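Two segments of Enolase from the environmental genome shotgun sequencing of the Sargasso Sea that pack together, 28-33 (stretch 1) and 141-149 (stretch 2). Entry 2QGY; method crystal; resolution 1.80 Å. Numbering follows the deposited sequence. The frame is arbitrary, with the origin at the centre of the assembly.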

# COMPACT_ATOMS: atom_id res chain seq x y z
N ASP A 28 -11.75 20.00 24.40
CA ASP A 28 -11.13 21.31 24.71
C ASP A 28 -10.63 22.04 23.45
O ASP A 28 -9.76 22.92 23.52
CB ASP A 28 -9.99 21.17 25.75
CG ASP A 28 -10.38 20.27 26.92
OD1 ASP A 28 -11.40 20.57 27.58
OD2 ASP A 28 -9.67 19.26 27.19
N GLN A 29 -11.21 21.68 22.29
CA GLN A 29 -10.88 22.32 21.02
C GLN A 29 -9.37 22.23 20.75
O GLN A 29 -8.76 23.13 20.15
CB GLN A 29 -11.41 23.78 20.98
CG GLN A 29 -12.93 23.88 21.28
CD GLN A 29 -13.24 23.86 22.75
OE1 GLN A 29 -12.58 24.54 23.54
NE2 GLN A 29 -14.22 23.07 23.15
N TRP A 30 -8.76 21.13 21.21
CA TRP A 30 -7.30 20.97 21.11
C TRP A 30 -6.85 20.74 19.65
O TRP A 30 -5.82 21.28 19.22
CB TRP A 30 -6.84 19.82 22.03
CG TRP A 30 -5.43 19.41 21.76
CD1 TRP A 30 -5.00 18.25 21.20
CD2 TRP A 30 -4.25 20.20 22.00
NE1 TRP A 30 -3.62 18.25 21.10
CE2 TRP A 30 -3.14 19.44 21.57
CE3 TRP A 30 -4.03 21.47 22.53
CZ2 TRP A 30 -1.81 19.91 21.65
CZ3 TRP A 30 -2.70 21.95 22.62
CH2 TRP A 30 -1.62 21.16 22.18
N SER A 31 -7.65 19.97 18.92
CA SER A 31 -7.37 19.59 17.52
C SER A 31 -8.67 19.37 16.73
O SER A 31 -9.75 19.42 17.29
CB SER A 31 -6.56 18.28 17.52
OG SER A 31 -5.95 18.05 16.25
N ASN A 32 -8.56 19.14 15.42
CA ASN A 32 -9.68 18.53 14.69
C ASN A 32 -9.47 17.03 14.82
O ASN A 32 -8.32 16.55 14.78
CB ASN A 32 -9.69 18.93 13.20
CG ASN A 32 -9.71 20.45 12.99
OD1 ASN A 32 -10.58 21.15 13.49
ND2 ASN A 32 -8.72 20.95 12.23
N THR A 33 -10.54 16.30 15.06
CA THR A 33 -10.48 14.85 14.95
C THR A 33 -10.33 14.49 13.48
O THR A 33 -10.83 15.19 12.61
CB THR A 33 -11.75 14.20 15.50
OG1 THR A 33 -12.86 14.65 14.71
CG2 THR A 33 -11.92 14.62 16.97
N THR A 141 -0.49 10.64 23.58
CA THR A 141 0.15 11.38 22.50
C THR A 141 -0.37 12.80 22.46
O THR A 141 -1.58 13.02 22.50
CB THR A 141 -0.08 10.68 21.15
OG1 THR A 141 0.61 9.44 21.16
CG2 THR A 141 0.42 11.52 20.00
N CYS A 142 0.56 13.75 22.43
CA CYS A 142 0.24 15.18 22.38
C CYS A 142 0.50 15.71 20.97
O CYS A 142 1.65 15.99 20.60
CB CYS A 142 1.13 15.97 23.33
SG CYS A 142 0.51 17.63 23.49
N TRP A 143 -0.55 15.82 20.18
CA TRP A 143 -0.41 16.26 18.82
C TRP A 143 -1.65 17.03 18.39
O TRP A 143 -2.77 16.64 18.73
CB TRP A 143 -0.25 15.03 17.90
CG TRP A 143 -0.01 15.39 16.47
CD1 TRP A 143 1.20 15.62 15.86
CD2 TRP A 143 -1.01 15.60 15.47
NE1 TRP A 143 1.01 15.96 14.55
CE2 TRP A 143 -0.33 15.93 14.27
CE3 TRP A 143 -2.41 15.49 15.46
CZ2 TRP A 143 -1.02 16.19 13.08
CZ3 TRP A 143 -3.09 15.75 14.27
CH2 TRP A 143 -2.39 16.09 13.10
N SER A 144 -1.45 18.10 17.63
CA SER A 144 -2.59 18.82 17.04
C SER A 144 -2.35 19.28 15.59
O SER A 144 -1.22 19.61 15.20
CB SER A 144 -2.98 20.03 17.88
OG SER A 144 -4.06 20.72 17.25
N ASP A 145 -3.42 19.30 14.80
CA ASP A 145 -3.35 19.83 13.43
C ASP A 145 -3.65 21.33 13.35
O ASP A 145 -3.58 21.91 12.27
CB ASP A 145 -4.26 19.06 12.47
CG ASP A 145 -5.74 19.31 12.71
OD1 ASP A 145 -6.13 19.46 13.89
OD2 ASP A 145 -6.51 19.32 11.72
N LEU A 146 -4.00 21.92 14.49
CA LEU A 146 -4.28 23.35 14.59
C LEU A 146 -3.03 24.17 14.87
O LEU A 146 -2.05 23.68 15.44
CB LEU A 146 -5.33 23.61 15.68
CG LEU A 146 -6.71 22.97 15.49
CD1 LEU A 146 -7.58 23.23 16.71
CD2 LEU A 146 -7.38 23.48 14.23
N LYS A 147 -3.06 25.44 14.50
CA LYS A 147 -1.90 26.30 14.69
C LYS A 147 -1.76 26.69 16.15
O LYS A 147 -2.68 27.26 16.76
CB LYS A 147 -1.97 27.54 13.79
CG LYS A 147 -1.67 27.24 12.32
CD LYS A 147 -1.93 28.44 11.41
CE LYS A 147 -1.62 28.09 9.94
NZ LYS A 147 -1.43 29.31 9.08
N LYS A 148 -0.60 26.35 16.71
CA LYS A 148 -0.27 26.68 18.09
C LYS A 148 1.21 27.03 18.21
O LYS A 148 2.02 26.70 17.33
CB LYS A 148 -0.59 25.52 19.03
CG LYS A 148 -1.97 24.96 18.85
CD LYS A 148 -2.20 23.77 19.69
CE LYS A 148 -3.59 23.21 19.45
NZ LYS A 148 -4.70 24.08 19.93
N ASP A 149 1.54 27.73 19.29
CA ASP A 149 2.94 27.93 19.63
C ASP A 149 3.35 26.84 20.63
O ASP A 149 2.50 26.12 21.17
CB ASP A 149 3.15 29.34 20.23
CG ASP A 149 4.55 29.52 20.82
OD1 ASP A 149 5.54 29.16 20.13
OD2 ASP A 149 4.67 30.02 21.98
O HOH W 1 -3.22 15.00 21.56

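Two irregular segments meet here and bury 458 Å² between them, counting both sides. Ser 31 CA and Ser 144 CA are the nearest CA pair across the contact, 4.9 Å apart. Every hydrogen bond across the contact uses at least one side-chain atom.

Trp 30 is buried and has the largest area covered by the other stretch. Its CA-to-CB bond points sideways, but with chi1 at t (168°) the indole end comes nearer to stretch 2. Trp 30 NE1 donates to the backbone Trp 143 O at 3.0 Å, with a bent N-H...O angle of 133°. The same single hydrogen also makes a weak bond from Trp 30 NE1 to water 1 at 3.3 Å. That water accepts from Trp 143 N at 3.1 Å and lies 2.7 Å from Thr 141 O, within hydrogen-bonding reach, so it ties the indole, if weakly, to the backbone of stretch 2. Over one face of the Trp 30 indole lie Ser 144 CB, 4.0 Å from the centroid of its five-membered ring, and Lys 148 CE, 3.7 Å from that of its six-membered ring. The long aliphatic part of Lys 148 suits this aromatic surface. Cys 142 SG adds an apolar contact to Trp 30 CZ2 at 3.7 Å.

Ser 144 points toward stretch 1. Its OG donates to Trp 30 O at 2.7 Å and accepts from Leu 146 N at 3.0 Å. One small hydroxyl thus satisfies a carbonyl across the contact and an amide in its own stretch.

Asp 145 is the main acceptor. Its OD1 takes Ser 31 OG at 2.8 Å and the backbone Asn 32 N at 2.9 Å. Its OD2 takes Asn 32 ND2 at 2.8 Å. The carboxylate therefore receives three donors from two consecutive residues. Asn 32, in the m rotamer, brings its amide close to Asp 145.

Leu 146 also points toward stretch 1. Its CD1 packs 3.7 Å from Ser 31 CA, adding apolar contact beside these polar links.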